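Local structure of putative mandelate racemase (Zymomonas mobilis, 2OX4) at residues A130-F135 with E342-T347; R16-Q21 with L349-E354. The protein binds magnesium and is probably a lyase, perhaps a dehydratase, of the mandelate racemase branch of the enolase superfamily. All coordinates share one frame; numbering follows the deposited sequence.

Contact 1. Residues A130-F135 with E342-T347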
loop_
_atom_site.group_PDB
_atom_site.type_symbol
_atom_site.label_atom_id
_atom_site.label_comp_id
_atom_site.label_asym_id
_atom_site.label_seq_id
_atom_site.Cartn_x
_atom_site.Cartn_y
_atom_site.Cartn_z
ATOM N N ALA C 130 -33.569 -22.752 7.157
ATOM C CA ALA C 130 -33.552 -24.168 6.858
ATOM C C ALA C 130 -32.396 -24.491 5.914
ATOM O O ALA C 130 -32.385 -24.023 4.773
ATOM C CB ALA C 130 -34.889 -24.562 6.207
ATOM N N SER C 131 -31.463 -25.320 6.383
ATOM C CA SER C 131 -30.163 -25.463 5.744
ATOM C C SER C 131 -29.981 -26.752 4.952
ATOM O O SER C 131 -30.244 -27.848 5.467
ATOM C CB SER C 131 -29.047 -25.366 6.774
ATOM O OG SER C 131 -27.786 -25.313 6.122
ATOM N N GLN C 132 -29.459 -26.588 3.729
ATOM C CA GLN C 132 -29.015 -27.673 2.837
ATOM C C GLN C 132 -30.217 -28.401 2.230
ATOM O O GLN C 132 -30.364 -29.617 2.379
ATOM C CB GLN C 132 -28.018 -28.649 3.515
ATOM C CG GLN C 132 -26.845 -27.983 4.291
ATOM C CD GLN C 132 -25.839 -27.237 3.410
ATOM O OE1 GLN C 132 -25.959 -27.208 2.186
ATOM N NE2 GLN C 132 -24.820 -26.647 4.043
ATOM N N LEU C 133 -31.070 -27.629 1.556
ATOM C CA LEU C 133 -32.302 -28.142 0.936
ATOM C C LEU C 133 -32.027 -29.198 -0.123
ATOM O O LEU C 133 -32.871 -30.058 -0.380
ATOM C CB LEU C 133 -33.096 -27.016 0.272
ATOM C CG LEU C 133 -33.659 -25.829 1.048
ATOM C CD1 LEU C 133 -34.330 -24.887 0.050
ATOM C CD2 LEU C 133 -34.619 -26.255 2.140
ATOM N N GLN C 134 -30.851 -29.124 -0.745
ATOM C CA GLN C 134 -30.473 -30.080 -1.788
ATOM C C GLN C 134 -30.357 -31.535 -1.294
ATOM O O GLN C 134 -30.268 -32.456 -2.108
ATOM C CB GLN C 134 -29.198 -29.614 -2.514
ATOM C CG GLN C 134 -27.903 -29.852 -1.753
ATOM C CD GLN C 134 -27.598 -28.797 -0.694
ATOM O OE1 GLN C 134 -28.335 -27.824 -0.525
ATOM N NE2 GLN C 134 -26.491 -28.992 0.026
ATOM N N PHE C 135 -30.367 -31.739 0.027
ATOM C CA PHE C 135 -30.341 -33.085 0.617
ATOM C C PHE C 135 -31.711 -33.520 1.153
ATOM O O PHE C 135 -31.833 -34.570 1.798
ATOM C CB PHE C 135 -29.310 -33.173 1.745
ATOM C CG PHE C 135 -27.891 -33.033 1.278
ATOM C CD1 PHE C 135 -27.436 -33.743 0.173
ATOM C CD2 PHE C 135 -27.009 -32.187 1.942
ATOM C CE1 PHE C 135 -26.122 -33.615 -0.260
ATOM C CE2 PHE C 135 -25.696 -32.050 1.514
ATOM C CZ PHE C 135 -25.254 -32.765 0.408
ATOM N N GLU C 342 -28.316 -21.189 11.594
ATOM C CA GLU C 342 -28.379 -22.291 10.647
ATOM C C GLU C 342 -29.004 -23.506 11.316
ATOM O O GLU C 342 -28.484 -24.011 12.325
ATOM C CB GLU C 342 -26.975 -22.672 10.189
ATOM C CG GLU C 342 -26.980 -23.875 9.267
ATOM C CD GLU C 342 -25.608 -24.226 8.719
ATOM O OE1 GLU C 342 -24.576 -23.896 9.356
ATOM O OE2 GLU C 342 -25.573 -24.852 7.644
ATOM N N HIS C 343 -30.100 -23.999 10.746
ATOM C CA HIS C 343 -30.667 -25.248 11.250
ATOM C C HIS C 343 -30.553 -26.342 10.199
ATOM O O HIS C 343 -31.239 -26.306 9.172
ATOM C CB HIS C 343 -32.113 -25.064 11.732
ATOM C CG HIS C 343 -32.661 -26.268 12.433
ATOM N ND1 HIS C 343 -32.051 -26.827 13.539
ATOM C CD2 HIS C 343 -33.750 -27.034 12.176
ATOM C CE1 HIS C 343 -32.747 -27.880 13.938
ATOM N NE2 HIS C 343 -33.772 -28.035 13.120
ATOM N N HIS C 344 -29.646 -27.288 10.461
ATOM C CA HIS C 344 -29.183 -28.229 9.448
ATOM C C HIS C 344 -30.169 -29.371 9.334
ATOM O O HIS C 344 -30.729 -29.831 10.343
ATOM C CB HIS C 344 -27.793 -28.766 9.794
ATOM C CG HIS C 344 -27.044 -29.313 8.618
ATOM N ND1 HIS C 344 -27.414 -30.474 7.971
ATOM C CD2 HIS C 344 -25.930 -28.869 7.985
ATOM C CE1 HIS C 344 -26.567 -30.719 6.987
ATOM N NE2 HIS C 344 -25.656 -29.761 6.974
ATOM N N GLN C 345 -30.374 -29.820 8.098
ATOM C CA GLN C 345 -31.272 -30.940 7.807
ATOM C C GLN C 345 -30.907 -32.248 8.526
ATOM O O GLN C 345 -31.789 -33.052 8.844
ATOM C CB GLN C 345 -31.441 -31.139 6.289
ATOM C CG GLN C 345 -30.207 -31.659 5.534
ATOM C CD GLN C 345 -30.078 -33.180 5.580
ATOM O OE1 GLN C 345 -29.068 -33.710 6.040
ATOM N NE2 GLN C 345 -31.111 -33.884 5.117
ATOM N N LYS C 346 -29.616 -32.453 8.797
ATOM C CA LYS C 346 -29.163 -33.677 9.467
ATOM C C LYS C 346 -29.818 -33.880 10.845
ATOM O O LYS C 346 -30.038 -35.010 11.262
ATOM C CB LYS C 346 -27.629 -33.727 9.556
ATOM C CG LYS C 346 -27.040 -32.992 10.757
ATOM C CD LYS C 346 -25.875 -32.124 10.375
ATOM C CE LYS C 346 -24.598 -32.890 10.425
ATOM N NZ LYS C 346 -23.633 -32.411 9.387
ATOM N N THR C 347 -30.172 -32.784 11.519
ATOM C CA THR C 347 -30.766 -32.849 12.864
ATOM C C THR C 347 -32.173 -33.437 12.826
ATOM O O THR C 347 -32.733 -33.806 13.865
ATOM C CB THR C 347 -30.833 -31.456 13.548
ATOM O OG1 THR C 347 -31.850 -30.661 12.927
ATOM C CG2 THR C 347 -29.497 -30.730 13.448
HETATM O O HOH W 1 -23.972 -26.688 7.163
#

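Contact 2. Residues R16-Q21 with L349-E354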
loop_
_atom_site.group_PDB
_atom_site.type_symbol
_atom_site.label_atom_id
_atom_site.label_comp_id
_atom_site.label_asym_id
_atom_site.label_seq_id
_atom_site.Cartn_x
_atom_site.Cartn_y
_atom_site.Cartn_z
ATOM N N ARG C 16 -23.064 -42.825 11.194
ATOM C CA ARG C 16 -24.494 -42.554 11.099
ATOM C C ARG C 16 -24.978 -43.005 9.714
ATOM O O ARG C 16 -24.444 -42.564 8.705
ATOM C CB ARG C 16 -24.779 -41.061 11.349
ATOM C CG ARG C 16 -24.141 -40.457 12.639
ATOM C CD ARG C 16 -24.772 -40.960 13.935
ATOM N NE ARG C 16 -24.405 -42.345 14.214
ATOM C CZ ARG C 16 -25.137 -43.188 14.935
ATOM N NH1 ARG C 16 -24.715 -44.432 15.126
ATOM N NH2 ARG C 16 -26.285 -42.789 15.466
ATOM N N PRO C 17 -25.953 -43.934 9.667
ATOM C CA PRO C 17 -26.331 -44.646 8.426
ATOM C C PRO C 17 -26.672 -43.765 7.217
ATOM O O PRO C 17 -26.079 -43.942 6.146
ATOM C CB PRO C 17 -27.563 -45.464 8.841
ATOM C CG PRO C 17 -27.497 -45.563 10.317
ATOM C CD PRO C 17 -26.743 -44.380 10.833
ATOM N N GLN C 18 -27.617 -42.839 7.377
ATOM C CA GLN C 18 -28.090 -42.023 6.255
ATOM C C GLN C 18 -27.053 -40.997 5.791
ATOM O O GLN C 18 -26.849 -40.800 4.589
ATOM C CB GLN C 18 -29.368 -41.288 6.639
ATOM C CG GLN C 18 -30.599 -42.155 6.689
ATOM C CD GLN C 18 -31.849 -41.330 6.515
ATOM O OE1 GLN C 18 -32.222 -40.986 5.396
ATOM N NE2 GLN C 18 -32.489 -40.979 7.627
ATOM N N SER C 19 -26.407 -40.345 6.754
ATOM C CA SER C 19 -25.515 -39.219 6.466
ATOM C C SER C 19 -24.073 -39.671 6.244
ATOM O O SER C 19 -23.295 -38.975 5.592
ATOM C CB SER C 19 -25.592 -38.164 7.577
ATOM O OG SER C 19 -25.098 -38.673 8.810
ATOM N N GLY C 20 -23.723 -40.837 6.787
ATOM C CA GLY C 20 -22.375 -41.379 6.675
ATOM C C GLY C 20 -21.400 -40.728 7.635
ATOM O O GLY C 20 -20.211 -41.012 7.587
ATOM N N GLN C 21 -21.913 -39.869 8.511
ATOM C CA GLN C 21 -21.077 -38.993 9.340
ATOM C C GLN C 21 -20.713 -39.654 10.662
ATOM O O GLN C 21 -21.281 -40.682 11.009
ATOM C CB GLN C 21 -21.798 -37.669 9.562
ATOM C CG GLN C 21 -21.926 -36.870 8.268
ATOM C CD GLN C 21 -22.834 -35.667 8.378
ATOM O OE1 GLN C 21 -23.271 -35.300 9.462
ATOM N NE2 GLN C 21 -23.121 -35.040 7.242
ATOM N N LEU C 349 -32.829 -36.227 11.175
ATOM C CA LEU C 349 -32.687 -37.675 10.996
ATOM C C LEU C 349 -32.613 -38.376 12.357
ATOM O O LEU C 349 -32.026 -37.834 13.298
ATOM C CB LEU C 349 -31.445 -37.997 10.153
ATOM C CG LEU C 349 -31.094 -37.105 8.953
ATOM C CD1 LEU C 349 -29.688 -37.409 8.464
ATOM C CD2 LEU C 349 -32.101 -37.254 7.810
ATOM N N PRO C 350 -33.219 -39.579 12.475
ATOM C CA PRO C 350 -33.171 -40.390 13.712
ATOM C C PRO C 350 -31.762 -40.782 14.210
ATOM O O PRO C 350 -31.572 -40.986 15.413
ATOM C CB PRO C 350 -33.957 -41.649 13.332
ATOM C CG PRO C 350 -34.852 -41.216 12.206
ATOM C CD PRO C 350 -34.031 -40.231 11.427
ATOM N N GLU C 351 -30.791 -40.898 13.301
ATOM C CA GLU C 351 -29.404 -41.211 13.695
ATOM C C GLU C 351 -28.770 -40.085 14.521
ATOM O O GLU C 351 -27.856 -40.320 15.320
ATOM C CB GLU C 351 -28.539 -41.482 12.469
ATOM C CG GLU C 351 -28.484 -40.338 11.442
ATOM C CD GLU C 351 -28.152 -40.852 10.067
ATOM O OE1 GLU C 351 -27.343 -40.212 9.361
ATOM O OE2 GLU C 351 -28.690 -41.919 9.704
ATOM N N TYR C 352 -29.254 -38.866 14.312
ATOM C CA TYR C 352 -28.815 -37.727 15.115
ATOM C C TYR C 352 -29.672 -37.518 16.369
ATOM O O TYR C 352 -29.134 -37.272 17.453
ATOM C CB TYR C 352 -28.670 -36.465 14.257
ATOM C CG TYR C 352 -27.276 -36.334 13.662
ATOM C CD1 TYR C 352 -27.005 -36.720 12.346
ATOM C CD2 TYR C 352 -26.219 -35.855 14.437
ATOM C CE1 TYR C 352 -25.706 -36.611 11.815
ATOM C CE2 TYR C 352 -24.937 -35.745 13.924
ATOM C CZ TYR C 352 -24.680 -36.123 12.619
ATOM O OH TYR C 352 -23.390 -36.000 12.136
ATOM N N GLU C 353 -30.990 -37.658 16.240
ATOM C CA GLU C 353 -31.891 -37.556 17.401
ATOM C C GLU C 353 -31.547 -38.460 18.591
ATOM O O GLU C 353 -31.707 -38.051 19.733
ATOM C CB GLU C 353 -33.356 -37.756 16.995
ATOM C CG GLU C 353 -33.870 -36.719 16.014
ATOM C CD GLU C 353 -35.168 -37.135 15.329
ATOM O OE1 GLU C 353 -36.197 -37.276 16.029
ATOM O OE2 GLU C 353 -35.157 -37.312 14.088
ATOM N N GLU C 354 -31.083 -39.685 18.333
ATOM C CA GLU C 354 -30.849 -40.666 19.408
ATOM C C GLU C 354 -29.626 -40.365 20.288
ATOM O O GLU C 354 -29.411 -41.009 21.326
ATOM C CB GLU C 354 -30.732 -42.078 18.832
ATOM C CG GLU C 354 -29.492 -42.293 17.957
ATOM C CD GLU C 354 -29.363 -43.725 17.438
ATOM O OE1 GLU C 354 -30.159 -44.597 17.851
ATOM O OE2 GLU C 354 -28.456 -43.986 16.616
HETATM O O HOH W 2 -26.791 -46.518 16.190
HETATM O O HOH W 3 -31.245 -41.824 10.222
#

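Contact 1. Residues A130-F135 with E342-T347
Strands 126-131 and 341-344 close the modified TIM barrel of the enolase superfamily here, running parallel where the last barrel strand returns to the first. Two backbone hydrogen bonds join them. Ser131 N donates to His343 O at 3.0 Å, approaching from above the carbonyl plane, and Ser131 O in turn receives Gln345 N at 3.3 Å, this time within the plane. Ser131 therefore uses both its backbone N and O on the partner segment, and the second bond carries the pairing to the point where the 3-10 turn 345-347 begins.

Side-chain polar bonds concentrate on Glu342. Its extended chain, with CG anti to the backbone N (chi1 176°), brings OE2 to Ser131 OG, 2.7 Å away; the hydroxyl donates to the anti lone pair. The same oxygen accepts a hydrogen bond from a water that also accepts one from Gln132 NE2, and it forms a salt bridge with Lys166, a positive charge likely to hold the carboxylate ionised. OE1 accepts from Val318 N. An alanine in place of Glu342 would remove all these partnerships and would probably leave the buried Ser131 hydroxyl without this acceptor and deprive Lys166 of a carboxylate partner. Gln132 NE2 also donates to the magnesium ligand Glu215, while its OE1 accepts from Gln134 NE2 in a nearly straight bond (172°), so both ends of the amide are held. The His344 ring accepts Lys346 N at ND1, in the ring plane, which fixes its rotation.

Nonpolar contact is slighter. Gln345, bent at chi2, lays CG near Gln132 O and rests its amide against Phe135 CB, with NE2 donating to Gly136 O. Gln132 CG approaches the His344 ring obliquely, 3.4 Å from NE2.

Contact 2. Residues R16-Q21 with L349-E354
The carboxylate of Glu351 reaches out from the short helix 350-353 and is gripped by the turn 17-19. Gln18 N gives its hydrogen to OE2 at 2.7 Å, and Ser19 N gives its own to OE1 at 2.8 Å, each on a syn lone pair. Ser19 OG adds a third bond to OE1, also 2.8 Å long and nearly along the C-O axis. A water completes the grip: it donates to OE2 and accepts from both Glu351 N and Gln18 NE2. Glu351 has CG between its backbone N and carbonyl carbon (chi1 58°), the crowded position, and then runs extended toward the turn.

Arg16 slides past this side chain in the opposite direction. Bends at chi2 and chi3 bring its NH2 to the helix, where it donates in the guanidinium plane to Glu351 O at 2.9 Å and forms a salt bridge with Glu354 OE2 at 2.7 Å. Another water bridges NH1 to the same carboxylate oxygen, and NE is held by His14 O.

Farther along, Tyr352 OH donates to Gln21 OE1 at 2.8 Å, on a lone pair in the carbonyl plane, with the amide and ring planes 70° apart. The edge of the same ring meets Ser19 OG, while Arg16 CG lies obliquely to it. Packing is modest: Pro17 CD comes tip to tip with Glu351 OE2, and Gln18 NE2, whose amide is bonded mainly to Arg141 and Lys139, crosses Leu349 CD2 at 3.7 Å.

At this junction between the N-terminal capping domain and the barrel, Arg16 spends its charge on Glu354 and the Glu351 carbonyl, its NE 6.1 Å from Glu351 OE1; neutral N-H and O-H donors chiefly meet the Glu351 carboxylate and would probably stabilise its ionised form.

Strand 341-344 leads through the 3-10 turn into helix 350-353, so contact 1 and contact 2 are neighbours along the chain, their centres 13 Å apart. Contact 1 lies within the barrel and contact 2 ties the capping-domain loop to it. They meet directly where Lys346 NZ comes 2.9 Å from Gln21 OE1, a weak hydrogen bond, and where Lys346 O packs 3.6 Å from Tyr352 CB. Contact 1 is the nearer to the metal site of Glu215, Glu241 and Glu267: the Gln132 side chain lies about 4 Å from the magnesium ion, against about 11 Å for that of Gln21.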